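Local coordinates for Red carotenoid protein (RCP) (Nostoc sp., PDB 5FCY), which binds carotenoids, among them beta-carotene, as a soluble cyanobacterial protein and probably takes part in photoprotection, at residues Val15-Trp18 / Gln19-Asp22; Trp102-Leu105 / Ser106-Met109; Glu126-Glu129 / Leu130-Gly133. All coordinates share one frame; numbering follows the deposited sequence.

Interaction 1 of 3, residues Val15-Trp18 / Gln19-Asp22; sequences VQSW and QKLD
The indole of Trp-18 meets Leu-21 obliquely, CD1 to CD1 at 4.3 Å. Tyr-149 stacks on the same ring, and Phe-30 meets it with the ring planes at about 80°. NE1 of this buried residue gives a weak hydrogen bond to Gln-26 O. The second flat group is the amide of Gln-19. It lies alongside Val-15, and both side chains point the same way. Val-15 CG1 is 3.4 Å from Gln-19 OE1. This methyl is anti to the backbone N (chi1 176°), which places it beside the carbonyl carbon and next to the amide.

The backbone sets the frame for these side chains. Gln-19 N bonds to Val-15 O at 2.9 Å, one helical turn back. Lys-20 N bonds to Ser-17 O at 3.2 Å, three residues back. It comes from above the carbonyl plane, 71° out of it. Leu-21 CG also sits against Ser-17 O, at 3.6 Å.

Lys-20 runs back along the helix as an extended chain. Its CG passes Gln-16 O at 3.2 Å. Its ammonium reaches Ser-17 through a water. The water accepts from Lys-20 NZ at 2.9 Å and donates to Ser-17 OG at 2.6 Å. Ser-17 OG has a further hydrogen-bond partner in Lys-13 O, so the hydroxyl is held by the helix as well as by the water.

A lysine thus lies extended along the outer surface while a tryptophan points into the core. This suits an amphipathic helix at a helix-loop-helix corner, here where helix 9-19 gives way to the short loop before helix 23-35 in the all-helical fold of the orange carotenoid protein N-terminal family.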
loop_
_atom_site.group_PDB
_atom_site.type_symbol
_atom_site.label_atom_id
_atom_site.label_comp_id
_atom_site.label_asym_id
_atom_site.label_seq_id
_atom_site.Cartn_x
_atom_site.Cartn_y
_atom_site.Cartn_z
ATOM N N VAL A 15 4.687 11.924 0.408
ATOM C CA VAL A 15 4.586 11.014 -0.730
ATOM C C VAL A 15 5.949 10.832 -1.383
ATOM O O VAL A 15 6.367 9.708 -1.689
ATOM C CB VAL A 15 3.543 11.532 -1.737
ATOM C CG1 VAL A 15 3.499 10.650 -2.979
ATOM C CG2 VAL A 15 2.171 11.589 -1.093
ATOM N N GLN A 16 6.663 11.936 -1.613
ATOM C CA GLN A 16 7.979 11.844 -2.234
ATOM C C GLN A 16 8.969 11.124 -1.328
ATOM O O GLN A 16 9.761 10.300 -1.798
ATOM C CB GLN A 16 8.494 13.238 -2.597
ATOM C CG GLN A 16 8.159 13.663 -4.018
ATOM C CD GLN A 16 8.745 15.014 -4.383
ATOM O OE1 GLN A 16 9.797 15.096 -5.020
ATOM N NE2 GLN A 16 8.061 16.083 -3.987
ATOM N N SER A 17 8.945 11.419 -0.028
ATOM C CA SER A 17 9.804 10.692 0.900
ATOM C C SER A 17 9.437 9.216 0.934
ATOM O O SER A 17 10.316 8.348 0.992
ATOM C CB SER A 17 9.707 11.301 2.297
ATOM O OG SER A 17 10.210 12.625 2.314
ATOM N N TRP A 18 8.138 8.913 0.894
ATOM C CA TRP A 18 7.693 7.525 0.879
ATOM C C TRP A 18 8.175 6.813 -0.378
ATOM O O TRP A 18 8.525 5.628 -0.336
ATOM C CB TRP A 18 6.167 7.481 0.982
ATOM C CG TRP A 18 5.592 6.182 1.474
ATOM C CD1 TRP A 18 6.176 4.949 1.435
ATOM C CD2 TRP A 18 4.309 5.998 2.083
ATOM N NE1 TRP A 18 5.334 4.011 1.983
ATOM C CE2 TRP A 18 4.181 4.630 2.388
ATOM C CE3 TRP A 18 3.256 6.860 2.401
ATOM C CZ2 TRP A 18 3.045 4.105 2.993
ATOM C CZ3 TRP A 18 2.128 6.337 3.000
ATOM C CH2 TRP A 18 2.032 4.973 3.290
ATOM N N GLN A 19 8.216 7.526 -1.505
ATOM C CA GLN A 19 8.601 6.934 -2.778
ATOM C C GLN A 19 10.109 6.811 -2.955
ATOM O O GLN A 19 10.550 6.232 -3.953
ATOM C CB GLN A 19 8.017 7.758 -3.928
ATOM C CG GLN A 19 6.514 7.611 -4.085
ATOM C CD GLN A 19 5.891 8.751 -4.867
ATOM O OE1 GLN A 19 6.310 9.901 -4.746
ATOM N NE2 GLN A 19 4.885 8.436 -5.673
ATOM N N LYS A 20 10.906 7.339 -2.027
ATOM C CA LYS A 20 12.354 7.210 -2.090
ATOM C C LYS A 20 12.869 5.972 -1.370
ATOM O O LYS A 20 14.041 5.620 -1.536
ATOM C CB LYS A 20 13.023 8.450 -1.488
ATOM C CG LYS A 20 12.824 9.714 -2.302
ATOM C CD LYS A 20 13.096 10.954 -1.465
ATOM C CE LYS A 20 12.773 12.234 -2.226
ATOM N NZ LYS A 20 12.615 13.403 -1.309
ATOM N N LEU A 21 12.027 5.312 -0.582
ATOM C CA LEU A 21 12.436 4.135 0.165
ATOM C C LEU A 21 12.509 2.920 -0.757
ATOM O O LEU A 21 12.003 2.925 -1.882
ATOM C CB LEU A 21 11.459 3.867 1.308
ATOM C CG LEU A 21 11.064 5.067 2.171
ATOM C CD1 LEU A 21 10.047 4.646 3.227
ATOM C CD2 LEU A 21 12.289 5.699 2.822
ATOM N N ASP A 22 13.160 1.868 -0.268
ATOM C CA ASP A 22 13.121 0.588 -0.957
ATOM C C ASP A 22 11.691 0.055 -0.982
ATOM O O ASP A 22 10.857 0.392 -0.137
ATOM C CB ASP A 22 14.056 -0.416 -0.280
ATOM C CG ASP A 22 15.522 -0.024 -0.392
ATOM O OD1 ASP A 22 15.908 0.560 -1.428
ATOM O OD2 ASP A 22 16.288 -0.302 0.556
HETATM O O HOH W 1 10.669 14.512 0.585
#

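Interaction 2 of 3, residues Trp102-Leu105 / Ser106-Met109; sequences WYLL and SQGM. With BCR (beta-carotene), chain B.
Ser-106 folds back on Tyr-103, one turn earlier in helix 95-110. Its OG stands between the backbone N and the carbonyl carbon (chi1 53°), which turns the hydroxyl onto Tyr-103 O as a hydrogen-bond donor. The modelled bond is very short, and its exact length is doubtful. The same carbonyl accepts Gln-107 N at 2.9 Å. The other side of Ser-106 faces the ligand: CB is 3.8 Å from C15, in the middle of the beta-carotene chain.

Gln-107 slants across the Tyr-103 side chain. Its amide is turned 52° against the phenol ring. NE2 gives Tyr-103 OH a weak hydrogen bond of 2.9 Å, while Gln-107 CD approaches ring atom CE2 at 3.5 Å. On the inner side, Tyr-103 CB lies 3.9 Å from carotenoid C19.

Leu-105 works on the apolar side. Its CD1 lies over one face of the Trp-102 indole, toward the rim. Its CB is 3.8 Å from the C35 methyl of beta-carotene, and this methyl also meets the edge of the indole. Met-109 adds its sulfur, with SD 3.7 Å from C11. Trp-102 NE1 is hydrogen-bonded to Tyr-90 OH.

The side-chain polar groups of Ser-106 and Gln-107 are thus turned to Tyr-103. Trp-102 O comes within 3.4 Å of carotenoid C15; the other close atoms are carbon and sulfur. The carotenoid is therefore gripped by shape and dispersion along this helix, not by hydrogen bonds.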
loop_
_atom_site.group_PDB
_atom_site.type_symbol
_atom_site.label_atom_id
_atom_site.label_comp_id
_atom_site.label_asym_id
_atom_site.label_seq_id
_atom_site.Cartn_x
_atom_site.Cartn_y
_atom_site.Cartn_z
ATOM N N TRP A 102 -5.918 -1.686 -1.312
ATOM C CA TRP A 102 -4.803 -1.807 -0.382
ATOM C C TRP A 102 -5.285 -2.070 1.039
ATOM O O TRP A 102 -4.565 -2.692 1.827
ATOM C CB TRP A 102 -3.934 -0.551 -0.437
ATOM C CG TRP A 102 -2.940 -0.588 -1.550
ATOM C CD1 TRP A 102 -3.027 0.052 -2.749
ATOM C CD2 TRP A 102 -1.708 -1.320 -1.573
ATOM N NE1 TRP A 102 -1.923 -0.230 -3.519
ATOM C CE2 TRP A 102 -1.099 -1.070 -2.818
ATOM C CE3 TRP A 102 -1.061 -2.158 -0.660
ATOM C CZ2 TRP A 102 0.125 -1.629 -3.174
ATOM C CZ3 TRP A 102 0.156 -2.712 -1.015
ATOM C CH2 TRP A 102 0.735 -2.446 -2.260
ATOM N N TYR A 103 -6.490 -1.616 1.385
ATOM C CA TYR A 103 -7.048 -1.938 2.695
ATOM C C TYR A 103 -7.380 -3.423 2.799
ATOM O O TYR A 103 -7.015 -4.084 3.778
ATOM C CB TYR A 103 -8.297 -1.099 2.962
ATOM C CG TYR A 103 -8.936 -1.410 4.295
ATOM C CD1 TYR A 103 -8.346 -0.996 5.481
ATOM C CD2 TYR A 103 -10.122 -2.127 4.368
ATOM C CE1 TYR A 103 -8.922 -1.283 6.706
ATOM C CE2 TYR A 103 -10.706 -2.418 5.587
ATOM C CZ TYR A 103 -10.102 -1.993 6.754
ATOM O OH TYR A 103 -10.676 -2.278 7.974
ATOM N N LEU A 104 -8.079 -3.964 1.797
ATOM C CA LEU A 104 -8.434 -5.379 1.816
ATOM C C LEU A 104 -7.198 -6.267 1.857
ATOM O O LEU A 104 -7.255 -7.383 2.385
ATOM C CB LEU A 104 -9.289 -5.723 0.598
ATOM C CG LEU A 104 -10.586 -4.926 0.438
ATOM C CD1 LEU A 104 -11.358 -5.428 -0.765
ATOM C CD2 LEU A 104 -11.442 -5.000 1.694
ATOM N N LEU A 105 -6.078 -5.802 1.296
ATOM C CA LEU A 105 -4.828 -6.542 1.431
ATOM C C LEU A 105 -4.391 -6.606 2.886
ATOM O O LEU A 105 -3.963 -7.660 3.367
ATOM C CB LEU A 105 -3.732 -5.898 0.583
ATOM C CG LEU A 105 -3.871 -5.944 -0.938
ATOM C CD1 LEU A 105 -2.690 -5.231 -1.573
ATOM C CD2 LEU A 105 -3.971 -7.372 -1.448
ATOM N N SER A 106 -4.489 -5.487 3.604
ATOM C CA SER A 106 -4.101 -5.480 5.009
ATOM C C SER A 106 -5.033 -6.354 5.840
ATOM O O SER A 106 -4.578 -7.086 6.727
ATOM C CB SER A 106 -4.081 -4.047 5.541
ATOM O OG SER A 106 -5.310 -3.388 5.291
ATOM N N GLN A 107 -6.338 -6.297 5.568
ATOM C CA GLN A 107 -7.268 -7.197 6.244
ATOM C C GLN A 107 -6.951 -8.650 5.914
ATOM O O GLN A 107 -6.885 -9.502 6.806
ATOM C CB GLN A 107 -8.707 -6.860 5.857
ATOM C CG GLN A 107 -9.367 -5.839 6.760
ATOM C CD GLN A 107 -10.863 -5.766 6.540
ATOM O OE1 GLN A 107 -11.403 -6.417 5.646
ATOM N NE2 GLN A 107 -11.543 -4.976 7.361
ATOM N N GLY A 108 -6.748 -8.949 4.629
ATOM C CA GLY A 108 -6.393 -10.297 4.225
ATOM C C GLY A 108 -5.111 -10.803 4.852
ATOM O O GLY A 108 -4.875 -12.016 4.865
ATOM N N MET A 109 -4.274 -9.903 5.371
ATOM C CA MET A 109 -3.046 -10.293 6.051
ATOM C C MET A 109 -3.281 -10.591 7.528
ATOM O O MET A 109 -2.701 -11.540 8.066
ATOM C CB MET A 109 -1.991 -9.193 5.897
ATOM C CG MET A 109 -1.430 -9.076 4.483
ATOM S SD MET A 109 -0.343 -7.658 4.241
ATOM C CE MET A 109 1.087 -8.152 5.199
HETATM C C1 BCR B . 8.086 -9.221 3.025
HETATM C C2 BCR B . 9.379 -9.500 3.786
HETATM C C3 BCR B . 10.395 -8.365 3.724
HETATM C C4 BCR B . 9.714 -7.004 3.675
HETATM C C5 BCR B . 8.287 -7.117 4.151
HETATM C C6 BCR B . 7.460 -7.914 3.476
HETATM C C7 BCR B . 6.025 -7.615 3.158
HETATM C C8 BCR B . 5.339 -6.498 3.481
HETATM C C9 BCR B . 3.906 -6.316 3.100
HETATM C C10 BCR B . 3.257 -5.191 3.501
HETATM C C11 BCR B . 1.851 -4.871 3.196
HETATM C C33 BCR B . 7.886 -6.387 5.388
HETATM C C31 BCR B . 7.158 -10.413 3.253
HETATM C C32 BCR B . 8.430 -9.096 1.551
HETATM C C34 BCR B . 3.242 -7.397 2.290
HETATM C C12 BCR B . 1.312 -3.717 3.625
HETATM C C13 BCR B . -0.095 -3.331 3.344
HETATM C C14 BCR B . -0.560 -2.146 3.825
HETATM C C15 BCR B . -1.922 -1.631 3.621
HETATM C C16 BCR B . -2.320 -0.460 4.141
HETATM C C17 BCR B . -3.696 0.005 3.907
HETATM C C18 BCR B . -4.202 1.157 4.389
HETATM C C19 BCR B . -5.611 1.483 4.044
HETATM C C20 BCR B . -6.226 2.623 4.381
HETATM C C21 BCR B . -7.623 2.850 3.982
HETATM C C22 BCR B . -8.311 3.959 4.317
HETATM C C23 BCR B . -9.732 4.058 3.875
HETATM C C24 BCR B . -10.545 5.057 4.241
HETATM C C25 BCR B . -11.974 5.160 3.822
HETATM C C26 BCR B . -12.604 4.236 3.095
HETATM C C27 BCR B . -13.205 4.644 1.770
HETATM C C28 BCR B . -13.552 6.127 1.816
HETATM C C29 BCR B . -13.953 6.557 3.222
HETATM C C30 BCR B . -12.813 6.356 4.220
HETATM C C35 BCR B . -0.930 -4.275 2.523
HETATM C C36 BCR B . -3.339 2.048 5.240
HETATM C C37 BCR B . -7.616 5.010 5.136
HETATM C C38 BCR B . -12.813 2.833 3.608
HETATM C C39 BCR B . -13.375 6.086 5.609
HETATM C C40 BCR B . -11.985 7.634 4.261
#

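Interaction 3 of 3, residues Glu126-Glu129 / Leu130-Gly133; sequences ESQE and LLEG
Gln-128 lies alongside Leu-131, and its amide NE2 is 4.0 Å from the methyl CD2. Both residues belong to one alpha-helix, 125-136, and the contact is made between neighbouring turns. Glu-132 runs beside Gln-128 as well. The amide and carboxylate planes are only 20° apart, so the two flat groups are nearly coplanar. They are not bonded, since NE2 and Glu-132 OE2 are 4.0 Å apart. Gln-128 starts with CG anti to the backbone N (chi1 -160°) and then bends at chi2, which carries the amide toward the following turn. Glu-132 OE2 instead forms a salt bridge with Lys-135 NZ.

The backbone ties the turns in the regular pattern. Leu-130 N bonds to Glu-126 O at 3.1 Å. Leu-131 N bonds to Ser-127 O at 2.8 Å, and Gly-133 N to Glu-129 O at 3.0 Å.

The helix is two-sided. Gln-128, Glu-129 and Glu-132 are exposed. Leu-130 packs on Tyr-14 of helix 9-19, and Leu-131 on Leu-29 and Ile-33 of helix 23-35. Ser-127 is buried, and its OG is hydrogen-bonded to Glu-25 OE2. On the exposed side, Glu-132 N bonds almost straight to Gln-128 O at 3.2 Å, and Glu-132 CG sits 3.3 Å from that same oxygen.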
loop_
_atom_site.group_PDB
_atom_site.type_symbol
_atom_site.label_atom_id
_atom_site.label_comp_id
_atom_site.label_asym_id
_atom_site.label_seq_id
_atom_site.Cartn_x
_atom_site.Cartn_y
_atom_site.Cartn_z
ATOM N N GLU A 126 14.936 6.539 8.875
ATOM C CA GLU A 126 14.171 7.454 8.032
ATOM C C GLU A 126 12.684 7.118 8.060
ATOM O O GLU A 126 11.841 8.017 8.159
ATOM C CB GLU A 126 14.708 7.402 6.600
ATOM C CG GLU A 126 14.119 8.445 5.662
ATOM C CD GLU A 126 14.627 8.311 4.236
ATOM O OE1 GLU A 126 15.486 7.439 3.980
ATOM O OE2 GLU A 126 14.163 9.079 3.367
ATOM N N SER A 127 12.344 5.830 7.976
ATOM C CA SER A 127 10.941 5.431 7.927
ATOM C C SER A 127 10.228 5.760 9.231
ATOM O O SER A 127 9.126 6.320 9.223
ATOM C CB SER A 127 10.836 3.939 7.617
ATOM O OG SER A 127 11.308 3.661 6.313
ATOM N N GLN A 128 10.838 5.412 10.367
ATOM C CA GLN A 128 10.221 5.721 11.652
ATOM C C GLN A 128 9.974 7.216 11.800
ATOM O O GLN A 128 9.051 7.627 12.512
ATOM C CB GLN A 128 11.101 5.215 12.796
ATOM C CG GLN A 128 10.359 5.040 14.113
ATOM C CD GLN A 128 9.733 3.662 14.253
ATOM O OE1 GLN A 128 10.385 2.645 14.010
ATOM N NE2 GLN A 128 8.464 3.624 14.645
ATOM N N GLU A 129 10.786 8.042 11.135
ATOM C CA GLU A 129 10.564 9.483 11.159
ATOM C C GLU A 129 9.314 9.849 10.367
ATOM O O GLU A 129 8.471 10.621 10.838
ATOM C CB GLU A 129 11.792 10.206 10.603
ATOM C CG GLU A 129 11.978 11.628 11.113
ATOM C CD GLU A 129 12.535 11.676 12.523
ATOM O OE1 GLU A 129 11.766 11.961 13.466
ATOM O OE2 GLU A 129 13.746 11.424 12.689
ATOM N N LEU A 130 9.174 9.293 9.158
ATOM C CA LEU A 130 7.964 9.513 8.372
ATOM C C LEU A 130 6.727 9.039 9.120
ATOM O O LEU A 130 5.700 9.728 9.136
ATOM C CB LEU A 130 8.066 8.794 7.025
ATOM C CG LEU A 130 8.910 9.423 5.915
ATOM C CD1 LEU A 130 8.867 8.537 4.680
ATOM C CD2 LEU A 130 8.435 10.830 5.574
ATOM N N LEU A 131 6.799 7.860 9.741
ATOM C CA LEU A 131 5.632 7.309 10.421
ATOM C C LEU A 131 5.130 8.258 11.501
ATOM O O LEU A 131 3.955 8.639 11.512
ATOM C CB LEU A 131 5.970 5.941 11.014
ATOM C CG LEU A 131 4.864 5.279 11.839
ATOM C CD1 LEU A 131 3.566 5.189 11.055
ATOM C CD2 LEU A 131 5.298 3.900 12.291
ATOM N N GLU A 132 6.010 8.654 12.423
ATOM C CA GLU A 132 5.610 9.602 13.458
ATOM C C GLU A 132 5.117 10.903 12.838
ATOM O O GLU A 132 4.163 11.515 13.332
ATOM C CB GLU A 132 6.774 9.862 14.415
ATOM C CG GLU A 132 7.312 8.605 15.101
ATOM C CD GLU A 132 6.259 7.886 15.929
ATOM O OE1 GLU A 132 5.298 8.548 16.375
ATOM O OE2 GLU A 132 6.392 6.657 16.128
ATOM N N GLY A 133 5.747 11.337 11.745
ATOM C CA GLY A 133 5.270 12.521 11.051
ATOM C C GLY A 133 3.885 12.326 10.464
ATOM O O GLY A 133 3.078 13.258 10.432
#

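In the fold
From the N terminus, the three interactions follow in series. Each is local, so none closes a long loop, and none nests or crosses. Interaction 1 comes first, where helix 9-19 runs into the loop before helix 23-35. Interaction 2 lies within helix 95-110, on the other side of the chain's centre, about 21 Å away between centres. Helix 125-136 is the next helix in the chain and carries interaction 3. It returns to interaction 1: Leu-21 CD1 packs 3.5 Å from Ser-127 OG. Helix 23-35 links all three, because side chains from each touch it. Interaction 2 contacts the carotenoid. In interaction 1, the side chain of Trp-18 is about 6 Å from the bound beta-carotene.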